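Local coordinates for protein inositol 2-dehydrogenase (Sinorhizobium meliloti, PDB 4HKT) that catalyses the NAD(+)-dependent oxidation of myo-inositol to scyllo-inosose (2-keto-myo-inositol), the first step of myo-inositol degradation to acetyl-CoA, at residues C70-E81 and C92-R102; A232-I240 and P271-Y280. All blocks are in the same frame, centred on the assembly; numbering follows the deposited sequence.

Contact 1 (C70-E81 and C92-R102); sequences CTPTDTHADLIE and CEKPIDLDAER. With EDO (1,2-ethanediol), chain U; EDO (1,2-ethanediol), chain C.
ND1 of His76 donates to Pro95 O at 2.6 Å, an N-H...O angle of 161° with the acceptor in the plane of the ring. SG of Cys92 lies over one ring face, 3.9 Å from the centroid, while Thr73 CA covers the opposite face. The guanidinium of Arg102 rests one face on CB of Ala77, 3.6 Å from CZ, and turns its edge to two acids in a salt-bridge network: NH2 bonds Asp78 OD1 at 2.7 Å and, weakly, Glu81 OE1, while NH1 reaches Glu81 OE2 at 2.9 Å from above the carboxylate plane. Both carboxylates are twisted 44° from the guanidinium plane. The contact belongs to the Rossmann fold, where strand 66-69, helix 76-85 and strand 89-93 form a beta-alpha-beta unit; one turn further along the helix, Ile80 CD1 packs on Cys92 SG and Ile96 CG2. NE2 of His76 donates to Thr71 O (2.7 Å), and the two ring bonds together fix its rotation and join the loop before the helix to the segment after the cis peptide at Pro95. A bend at chi2 (63°) carries the Arg102 guanidinium to Ala77 and the acids; separately, Asp99 OD2 at the N-cap accepts from Arg102 N at 3.0 Å.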
loop_
_atom_site.group_PDB
_atom_site.type_symbol
_atom_site.label_atom_id
_atom_site.label_comp_id
_atom_site.label_asym_id
_atom_site.label_seq_id
_atom_site.Cartn_x
_atom_site.Cartn_y
_atom_site.Cartn_z
ATOM N N CYS B 70 -5.813 -28.891 24.620
ATOM C CA CYS B 70 -4.600 -28.509 23.918
ATOM C C CYS B 70 -3.527 -29.595 24.089
ATOM O O CYS B 70 -2.361 -29.306 23.983
ATOM C CB CYS B 70 -4.063 -27.188 24.491
ATOM S SG CYS B 70 -5.272 -25.858 24.325
ATOM N N THR B 71 -3.934 -30.819 24.373
ATOM C CA THR B 71 -3.000 -31.929 24.526
ATOM C C THR B 71 -2.599 -32.457 23.147
ATOM O O THR B 71 -3.104 -31.998 22.130
ATOM C CB THR B 71 -3.652 -33.052 25.356
ATOM O OG1 THR B 71 -4.967 -33.284 24.852
ATOM C CG2 THR B 71 -3.730 -32.671 26.834
ATOM N N PRO B 72 -1.707 -33.444 23.099
ATOM C CA PRO B 72 -1.359 -33.990 21.795
ATOM C C PRO B 72 -2.561 -34.535 21.026
ATOM O O PRO B 72 -3.530 -34.993 21.630
ATOM C CB PRO B 72 -0.427 -35.141 22.150
ATOM C CG PRO B 72 0.228 -34.691 23.412
ATOM C CD PRO B 72 -0.883 -34.030 24.171
ATOM N N THR B 73 -2.446 -34.517 19.701
ATOM C CA THR B 73 -3.510 -34.925 18.784
ATOM C C THR B 73 -4.090 -36.313 19.046
ATOM O O THR B 73 -5.293 -36.481 18.962
ATOM C CB THR B 73 -2.987 -34.891 17.353
ATOM O OG1 THR B 73 -2.670 -33.544 17.001
ATOM C CG2 THR B 73 -3.996 -35.496 16.379
ATOM N N ASP B 74 -3.237 -37.298 19.366
ATOM C CA ASP B 74 -3.715 -38.651 19.680
ATOM C C ASP B 74 -4.592 -38.815 20.935
ATOM O O ASP B 74 -5.150 -39.872 21.121
ATOM C CB ASP B 74 -2.555 -39.673 19.680
ATOM C CG ASP B 74 -1.555 -39.459 20.815
ATOM O OD1 ASP B 74 -1.783 -38.644 21.721
ATOM O OD2 ASP B 74 -0.525 -40.155 20.815
ATOM N N THR B 75 -4.750 -37.760 21.740
ATOM C CA THR B 75 -5.658 -37.764 22.891
ATOM C C THR B 75 -6.992 -37.044 22.675
ATOM O O THR B 75 -7.898 -37.174 23.482
ATOM C CB THR B 75 -4.989 -37.091 24.089
ATOM O OG1 THR B 75 -4.685 -35.722 23.766
ATOM C CG2 THR B 75 -3.679 -37.846 24.470
ATOM N N HIS B 76 -7.125 -36.318 21.565
ATOM C CA HIS B 76 -8.312 -35.494 21.326
ATOM C C HIS B 76 -9.631 -36.220 21.361
ATOM O O HIS B 76 -10.524 -35.817 22.112
ATOM C CB HIS B 76 -8.139 -34.672 20.043
ATOM C CG HIS B 76 -7.089 -33.616 20.189
ATOM N ND1 HIS B 76 -6.841 -32.649 19.233
ATOM C CD2 HIS B 76 -6.224 -33.374 21.207
ATOM C CE1 HIS B 76 -5.863 -31.866 19.652
ATOM N NE2 HIS B 76 -5.476 -32.284 20.850
ATOM N N ALA B 77 -9.791 -37.270 20.562
ATOM C CA ALA B 77 -11.136 -37.826 20.423
ATOM C C ALA B 77 -11.632 -38.446 21.746
ATOM O O ALA B 77 -12.811 -38.310 22.134
ATOM C CB ALA B 77 -11.215 -38.816 19.280
ATOM N N ASP B 78 -10.716 -39.107 22.433
ATOM C CA ASP B 78 -11.039 -39.756 23.699
ATOM C C ASP B 78 -11.381 -38.697 24.748
ATOM O O ASP B 78 -12.308 -38.856 25.521
ATOM C CB ASP B 78 -9.835 -40.581 24.176
ATOM C CG ASP B 78 -9.675 -41.886 23.424
ATOM O OD1 ASP B 78 -10.584 -42.277 22.676
ATOM O OD2 ASP B 78 -8.617 -42.535 23.574
ATOM N N LEU B 79 -10.626 -37.619 24.767
ATOM C CA LEU B 79 -10.880 -36.564 25.737
ATOM C C LEU B 79 -12.198 -35.859 25.472
ATOM O O LEU B 79 -12.952 -35.575 26.420
ATOM C CB LEU B 79 -9.731 -35.584 25.792
ATOM C CG LEU B 79 -8.522 -36.105 26.553
ATOM C CD1 LEU B 79 -7.374 -35.142 26.364
ATOM C CD2 LEU B 79 -8.816 -36.308 28.046
ATOM N N ILE B 80 -12.531 -35.636 24.197
ATOM C CA ILE B 80 -13.836 -35.073 23.847
ATOM C C ILE B 80 -14.944 -35.995 24.359
ATOM O O ILE B 80 -15.889 -35.542 25.003
ATOM C CB ILE B 80 -13.999 -34.843 22.317
ATOM C CG1 ILE B 80 -13.037 -33.768 21.831
ATOM C CG2 ILE B 80 -15.432 -34.459 22.008
ATOM C CD1 ILE B 80 -12.797 -33.782 20.320
ATOM N N GLU B 81 -14.853 -37.290 24.093
ATOM C CA GLU B 81 -15.903 -38.217 24.546
ATOM C C GLU B 81 -16.049 -38.232 26.086
ATOM O O GLU B 81 -17.169 -38.224 26.615
ATOM C CB GLU B 81 -15.627 -39.637 24.033
ATOM C CG GLU B 81 -15.827 -39.792 22.548
ATOM C CD GLU B 81 -15.431 -41.158 22.005
ATOM O OE1 GLU B 81 -14.632 -41.864 22.666
ATOM O OE2 GLU B 81 -15.881 -41.499 20.882
ATOM N N CYS B 92 -11.917 -27.924 21.569
ATOM C CA CYS B 92 -10.791 -28.768 21.239
ATOM C C CYS B 92 -9.949 -28.237 20.079
ATOM O O CYS B 92 -10.476 -27.987 19.019
ATOM C CB CYS B 92 -11.272 -30.182 20.919
ATOM S SG CYS B 92 -9.914 -31.370 20.888
ATOM N N GLU B 93 -8.651 -28.060 20.298
ATOM C CA GLU B 93 -7.737 -27.741 19.202
ATOM C C GLU B 93 -7.816 -28.799 18.074
ATOM O O GLU B 93 -8.079 -29.977 18.320
ATOM C CB GLU B 93 -6.311 -27.621 19.695
ATOM C CG GLU B 93 -5.944 -26.229 20.191
ATOM C CD GLU B 93 -5.967 -25.176 19.076
ATOM O OE1 GLU B 93 -5.646 -25.514 17.916
ATOM O OE2 GLU B 93 -6.365 -24.029 19.362
ATOM N N LYS B 94 -7.589 -28.356 16.847
ATOM C CA LYS B 94 -7.590 -29.256 15.719
ATOM C C LYS B 94 -6.551 -30.328 15.974
ATOM O O LYS B 94 -5.561 -30.070 16.649
ATOM C CB LYS B 94 -7.246 -28.520 14.431
ATOM C CG LYS B 94 -5.770 -28.239 14.311
ATOM C CD LYS B 94 -5.367 -27.948 12.900
ATOM C CE LYS B 94 -3.894 -27.648 12.850
ATOM N NZ LYS B 94 -3.124 -28.905 12.862
ATOM N N PRO B 95 -6.773 -31.538 15.454
ATOM C CA PRO B 95 -7.998 -32.054 14.859
ATOM C C PRO B 95 -8.796 -32.777 15.952
ATOM O O PRO B 95 -8.343 -32.887 17.087
ATOM C CB PRO B 95 -7.481 -33.086 13.855
ATOM C CG PRO B 95 -6.279 -33.639 14.515
ATOM C CD PRO B 95 -5.674 -32.513 15.322
ATOM N N ILE B 96 -9.970 -33.265 15.606
ATOM C CA ILE B 96 -10.692 -34.171 16.481
ATOM C C ILE B 96 -9.924 -35.477 16.519
ATOM O O ILE B 96 -9.691 -36.066 17.585
ATOM C CB ILE B 96 -12.115 -34.384 15.992
ATOM C CG1 ILE B 96 -12.917 -33.084 16.212
ATOM C CG2 ILE B 96 -12.780 -35.496 16.788
ATOM C CD1 ILE B 96 -14.215 -33.028 15.473
ATOM N N ASP B 97 -9.540 -35.933 15.330
ATOM C CA ASP B 97 -8.675 -37.106 15.172
ATOM C C ASP B 97 -8.158 -37.084 13.754
ATOM O O ASP B 97 -8.724 -36.417 12.898
ATOM C CB ASP B 97 -9.419 -38.416 15.437
ATOM C CG ASP B 97 -8.471 -39.599 15.621
ATOM O OD1 ASP B 97 -7.866 -39.689 16.696
ATOM O OD2 ASP B 97 -8.343 -40.427 14.684
ATOM N N LEU B 98 -7.073 -37.790 13.483
ATOM C CA LEU B 98 -6.619 -37.897 12.105
ATOM C C LEU B 98 -7.409 -38.896 11.283
ATOM O O LEU B 98 -7.272 -38.918 10.054
ATOM C CB LEU B 98 -5.112 -38.191 12.048
ATOM C CG LEU B 98 -4.301 -37.066 12.672
ATOM C CD1 LEU B 98 -2.830 -37.442 12.794
ATOM C CD2 LEU B 98 -4.438 -35.770 11.905
ATOM N N ASP B 99 -8.241 -39.713 11.917
ATOM C CA ASP B 99 -8.971 -40.762 11.232
ATOM C C ASP B 99 -10.456 -40.430 11.191
ATOM O O ASP B 99 -11.082 -40.310 12.225
ATOM C CB ASP B 99 -8.773 -42.105 11.966
ATOM C CG ASP B 99 -9.516 -43.252 11.305
ATOM O OD1 ASP B 99 -8.856 -44.117 10.738
ATOM O OD2 ASP B 99 -10.746 -43.313 11.346
ATOM N N ALA B 100 -11.042 -40.361 9.999
ATOM C CA ALA B 100 -12.382 -39.789 9.870
ATOM C C ALA B 100 -13.457 -40.674 10.530
ATOM O O ALA B 100 -14.455 -40.178 11.081
ATOM C CB ALA B 100 -12.721 -39.541 8.396
ATOM N N GLU B 101 -13.247 -41.987 10.474
ATOM C CA GLU B 101 -14.135 -42.909 11.138
ATOM C C GLU B 101 -14.137 -42.676 12.668
ATOM O O GLU B 101 -15.203 -42.609 13.282
ATOM C CB GLU B 101 -13.747 -44.365 10.836
ATOM C CG GLU B 101 -14.833 -45.351 11.242
ATOM C CD GLU B 101 -15.992 -45.464 10.227
ATOM O OE1 GLU B 101 -16.534 -44.431 9.723
ATOM O OE2 GLU B 101 -16.374 -46.626 9.918
ATOM N N ARG B 102 -12.965 -42.557 13.261
ATOM C CA ARG B 102 -12.863 -42.148 14.702
ATOM C C ARG B 102 -13.582 -40.834 15.006
ATOM O O ARG B 102 -14.221 -40.687 16.076
ATOM C CB ARG B 102 -11.390 -41.992 15.098
ATOM C CG ARG B 102 -11.092 -41.735 16.565
ATOM C CD ARG B 102 -11.538 -42.907 17.447
ATOM N NE ARG B 102 -11.552 -42.572 18.868
ATOM C CZ ARG B 102 -12.602 -42.091 19.539
ATOM N NH1 ARG B 102 -13.768 -41.818 18.930
ATOM N NH2 ARG B 102 -12.500 -41.907 20.847
HETATM C C1 EDO U . -12.461 -42.607 26.598
HETATM O O1 EDO U . -13.055 -42.897 27.873
HETATM C C2 EDO U . -13.495 -42.084 25.617
HETATM O O2 EDO U . -14.472 -43.062 25.219
HETATM C C1 EDO C . -4.575 -39.937 8.831
HETATM O O1 EDO C . -5.414 -40.957 9.346
HETATM C C2 EDO C . -3.247 -39.850 9.582
HETATM O O2 EDO C . -2.203 -40.347 8.751
HETATM O O HOH W 1 -7.664 -38.228 18.993
HETATM O O HOH W 2 -8.986 -42.453 19.829
#

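Contact 2 (A232-I240 and P271-Y280); sequences ATYGYDQRI and PLHDFFMTRY
Leu272 N donates to Tyr234 O at 2.9 Å, with an N-H...O angle of 162°, and Tyr236 N donates to His273 O at the same length. These backbone bonds join the turn before strand 237-244, in the mixed sheet of the C-terminal domain of this Gfo/Idh/MocA enzyme, to the segment entering the short helix 276-279. Between them sits Gly235, at backbone angles that call for glycine; any CB would strike His273 O. Tyr236 has its CG swung anti to the backbone N (chi1 -165°), which brings the ring over the start of that helix. Phe275 sends its edge into one face in a T-shaped stack, planes 83° and centroids 4.8 Å apart, and Gln238 CD lies over the opposite face. Tyr236 CE2 lies 3.9 Å from Phe276 CB and 3.7 Å from Tyr280 CE2. Replacing Tyr236 with an alanine would probably leave the Phe275 edge without its aromatic face and open a gap beside Phe276 and Tyr280. Tyr280 OH donates to Gln238 OE1, though its 2.5 Å is unusually short. Tyr234 also packs on Thr263 of a second subunit. A water bridges Tyr236 and His273, donating to Tyr236 O at 2.9 Å and accepting from His273 N at 3.2 Å.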
loop_
_atom_site.group_PDB
_atom_site.type_symbol
_atom_site.label_atom_id
_atom_site.label_comp_id
_atom_site.label_asym_id
_atom_site.label_seq_id
_atom_site.Cartn_x
_atom_site.Cartn_y
_atom_site.Cartn_z
ATOM N N ALA B 232 8.757 -19.677 4.893
ATOM C CA ALA B 232 8.836 -18.344 4.295
ATOM C C ALA B 232 9.747 -17.493 5.181
ATOM O O ALA B 232 9.436 -17.306 6.359
ATOM C CB ALA B 232 7.466 -17.724 4.241
ATOM N N THR B 233 10.819 -16.960 4.620
ATOM C CA THR B 233 11.775 -16.147 5.396
ATOM C C THR B 233 11.143 -14.874 5.954
ATOM O O THR B 233 11.562 -14.382 7.000
ATOM C CB THR B 233 13.016 -15.758 4.589
ATOM O OG1 THR B 233 12.655 -15.040 3.389
ATOM C CG2 THR B 233 13.789 -16.959 4.260
ATOM N N TYR B 234 10.107 -14.402 5.272
ATOM C CA TYR B 234 9.408 -13.168 5.625
ATOM C C TYR B 234 8.308 -13.336 6.697
ATOM O O TYR B 234 7.641 -12.362 7.098
ATOM C CB TYR B 234 8.892 -12.487 4.345
ATOM C CG TYR B 234 8.179 -13.408 3.381
ATOM C CD1 TYR B 234 6.817 -13.584 3.463
ATOM C CD2 TYR B 234 8.877 -14.120 2.398
ATOM C CE1 TYR B 234 6.153 -14.445 2.604
ATOM C CE2 TYR B 234 8.219 -14.979 1.517
ATOM C CZ TYR B 234 6.856 -15.127 1.639
ATOM O OH TYR B 234 6.164 -15.937 0.785
ATOM N N GLY B 235 8.140 -14.542 7.226
ATOM C CA GLY B 235 7.188 -14.753 8.309
ATOM C C GLY B 235 5.893 -15.476 7.906
ATOM O O GLY B 235 5.840 -16.200 6.912
ATOM N N TYR B 236 4.875 -15.314 8.736
ATOM C CA TYR B 236 3.680 -16.093 8.682
ATOM C C TYR B 236 2.713 -15.470 7.663
ATOM O O TYR B 236 2.058 -14.467 7.946
ATOM C CB TYR B 236 3.060 -16.145 10.062
ATOM C CG TYR B 236 1.998 -17.194 10.318
ATOM C CD1 TYR B 236 1.978 -18.410 9.623
ATOM C CD2 TYR B 236 1.038 -16.991 11.319
ATOM C CE1 TYR B 236 1.039 -19.377 9.916
ATOM C CE2 TYR B 236 0.108 -17.943 11.623
ATOM C CZ TYR B 236 0.110 -19.135 10.925
ATOM O OH TYR B 236 -0.820 -20.078 11.250
ATOM N N ASP B 237 2.705 -16.034 6.466
ATOM C CA ASP B 237 1.921 -15.517 5.345
ATOM C C ASP B 237 0.518 -16.083 5.410
ATOM O O ASP B 237 0.350 -17.260 5.402
ATOM C CB ASP B 237 2.625 -15.901 4.027
ATOM C CG ASP B 237 2.079 -15.167 2.808
ATOM O OD1 ASP B 237 1.038 -14.444 2.897
ATOM O OD2 ASP B 237 2.709 -15.343 1.742
ATOM N N GLN B 238 -0.481 -15.229 5.548
ATOM C CA GLN B 238 -1.846 -15.663 5.745
ATOM C C GLN B 238 -2.750 -14.748 4.947
ATOM O O GLN B 238 -3.245 -13.747 5.460
ATOM C CB GLN B 238 -2.255 -15.586 7.240
ATOM C CG GLN B 238 -1.438 -16.433 8.209
ATOM C CD GLN B 238 -1.880 -17.860 8.189
ATOM O OE1 GLN B 238 -2.823 -18.236 8.880
ATOM N NE2 GLN B 238 -1.194 -18.681 7.411
ATOM N N ARG B 239 -2.967 -15.078 3.678
ATOM C CA ARG B 239 -3.812 -14.252 2.813
ATOM C C ARG B 239 -5.030 -14.979 2.317
ATOM O O ARG B 239 -5.000 -16.179 2.095
ATOM C CB ARG B 239 -3.020 -13.777 1.628
ATOM C CG ARG B 239 -2.102 -12.626 1.972
ATOM C CD ARG B 239 -1.260 -12.346 0.749
ATOM N NE ARG B 239 -0.152 -13.274 0.621
ATOM C CZ ARG B 239 0.412 -13.635 -0.537
ATOM N NH1 ARG B 239 -0.069 -13.208 -1.688
ATOM N NH2 ARG B 239 1.463 -14.449 -0.545
ATOM N N ILE B 240 -6.116 -14.236 2.157
ATOM C CA ILE B 240 -7.304 -14.765 1.521
ATOM C C ILE B 240 -7.813 -13.699 0.555
ATOM O O ILE B 240 -7.656 -12.475 0.766
ATOM C CB ILE B 240 -8.409 -15.161 2.505
ATOM C CG1 ILE B 240 -8.872 -13.930 3.332
ATOM C CG2 ILE B 240 -7.938 -16.275 3.430
ATOM C CD1 ILE B 240 -10.146 -14.182 4.116
ATOM N N PRO B 271 9.036 -7.444 8.305
ATOM C CA PRO B 271 8.438 -8.736 8.012
ATOM C C PRO B 271 7.168 -8.961 8.801
ATOM O O PRO B 271 6.750 -8.123 9.630
ATOM C CB PRO B 271 9.553 -9.737 8.415
ATOM C CG PRO B 271 10.338 -8.999 9.461
ATOM C CD PRO B 271 10.368 -7.588 8.928
ATOM N N LEU B 272 6.535 -10.091 8.545
ATOM C CA LEU B 272 5.268 -10.430 9.170
ATOM C C LEU B 272 5.478 -10.971 10.595
ATOM O O LEU B 272 6.628 -11.073 11.092
ATOM C CB LEU B 272 4.595 -11.507 8.319
ATOM C CG LEU B 272 4.519 -11.126 6.826
ATOM C CD1 LEU B 272 3.874 -12.237 5.999
ATOM C CD2 LEU B 272 3.781 -9.814 6.647
ATOM N N HIS B 273 4.373 -11.361 11.221
ATOM C CA HIS B 273 4.418 -12.055 12.485
ATOM C C HIS B 273 5.206 -13.349 12.350
ATOM O O HIS B 273 5.157 -14.027 11.292
ATOM C CB HIS B 273 3.001 -12.400 12.957
ATOM C CG HIS B 273 2.178 -11.223 13.399
ATOM N ND1 HIS B 273 2.201 -10.738 14.696
ATOM C CD2 HIS B 273 1.266 -10.477 12.737
ATOM C CE1 HIS B 273 1.339 -9.743 14.804
ATOM N NE2 HIS B 273 0.760 -9.567 13.629
ATOM N N ASP B 274 5.933 -13.723 13.402
ATOM C CA ASP B 274 6.649 -14.988 13.383
ATOM C C ASP B 274 5.674 -16.112 13.153
ATOM O O ASP B 274 5.813 -16.829 12.161
ATOM C CB ASP B 274 7.432 -15.250 14.672
ATOM C CG ASP B 274 8.600 -14.293 14.844
ATOM O OD1 ASP B 274 9.126 -13.807 13.826
ATOM O OD2 ASP B 274 8.960 -14.013 15.995
ATOM N N PHE B 275 4.687 -16.266 14.044
ATOM C CA PHE B 275 3.762 -17.423 13.929
ATOM C C PHE B 275 2.376 -17.113 14.531
ATOM O O PHE B 275 2.011 -15.946 14.690
ATOM C CB PHE B 275 4.418 -18.686 14.528
ATOM C CG PHE B 275 4.013 -20.010 13.868
ATOM C CD1 PHE B 275 3.220 -20.075 12.706
ATOM C CD2 PHE B 275 4.443 -21.208 14.432
ATOM C CE1 PHE B 275 2.866 -21.311 12.145
ATOM C CE2 PHE B 275 4.106 -22.435 13.870
ATOM C CZ PHE B 275 3.317 -22.488 12.729
ATOM N N PHE B 276 1.586 -18.143 14.809
ATOM C CA PHE B 276 0.205 -17.939 15.204
ATOM C C PHE B 276 0.087 -17.220 16.549
ATOM O O PHE B 276 -0.899 -16.521 16.788
ATOM C CB PHE B 276 -0.553 -19.280 15.219
ATOM C CG PHE B 276 0.013 -20.294 16.182
ATOM C CD1 PHE B 276 -0.177 -20.151 17.569
ATOM C CD2 PHE B 276 0.757 -21.389 15.713
ATOM C CE1 PHE B 276 0.364 -21.075 18.450
ATOM C CE2 PHE B 276 1.288 -22.320 16.601
ATOM C CZ PHE B 276 1.089 -22.164 17.964
HETATM N N MSE B 277 1.111 -17.370 17.395
HETATM C CA MSE B 277 1.112 -16.824 18.748
HETATM C C MSE B 277 0.761 -15.367 18.726
HETATM O O MSE B 277 -0.090 -14.934 19.495
HETATM C CB MSE B 277 2.453 -16.998 19.478
HETATM C CG MSE B 277 2.813 -18.463 19.787
HETATM SE SE MSE B 277 3.536 -19.452 18.228
HETATM C CE MSE B 277 5.247 -18.464 18.021
ATOM N N THR B 278 1.408 -14.581 17.878
ATOM C CA THR B 278 1.075 -13.164 17.838
ATOM C C THR B 278 0.158 -12.793 16.699
ATOM O O THR B 278 -0.553 -11.819 16.819
ATOM C CB THR B 278 2.279 -12.214 17.837
ATOM O OG1 THR B 278 3.175 -12.563 16.796
ATOM C CG2 THR B 278 2.995 -12.214 19.198
ATOM N N ARG B 279 0.153 -13.537 15.595
ATOM C CA ARG B 279 -0.731 -13.170 14.475
ATOM C C ARG B 279 -2.198 -13.238 14.899
ATOM O O ARG B 279 -3.017 -12.378 14.503
ATOM C CB ARG B 279 -0.499 -14.058 13.200
ATOM C CG ARG B 279 -1.640 -13.981 12.162
ATOM C CD ARG B 279 -1.662 -12.668 11.389
ATOM N NE ARG B 279 -2.729 -12.527 10.388
ATOM C CZ ARG B 279 -4.008 -12.251 10.654
ATOM N NH1 ARG B 279 -4.414 -12.074 11.905
ATOM N NH2 ARG B 279 -4.893 -12.132 9.676
ATOM N N TYR B 280 -2.545 -14.233 15.703
ATOM C CA TYR B 280 -3.957 -14.491 15.984
ATOM C C TYR B 280 -4.471 -14.168 17.404
ATOM O O TYR B 280 -5.545 -14.632 17.801
ATOM C CB TYR B 280 -4.282 -15.935 15.580
ATOM C CG TYR B 280 -4.298 -16.113 14.050
ATOM C CD1 TYR B 280 -5.186 -15.400 13.262
ATOM C CD2 TYR B 280 -3.440 -17.023 13.418
ATOM C CE1 TYR B 280 -5.203 -15.542 11.876
ATOM C CE2 TYR B 280 -3.457 -17.200 12.037
ATOM C CZ TYR B 280 -4.332 -16.453 11.271
ATOM O OH TYR B 280 -4.348 -16.601 9.910
HETATM O O HOH W 3 1.622 -12.488 9.967
HETATM O O HOH W 4 -3.549 -11.747 7.305
#

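From the N terminus, the chain first builds the parallel Rossmann sheet. Contact 1 closes a short loop of ten residues within it, joining the start of helix 76-85 to the segment that leaves strand 89-93 and enters helix 100-112. The chain then passes into the mixed sheet of the C-terminal domain, where contact 2 closes a longer loop of thirty residues containing the rest of strand 237-244 and strands 248-251, 259-263 and 266-269. The two loops follow in series, neither enclosing nor crossing the other. The centres of contacts 1 and 2 lie about 26 Å apart, on opposite sides of the chain's centre. Helix 13-24 of the Rossmann domain meets both: Ile14 touches Glu93 of contact 1 and Phe276 of contact 2.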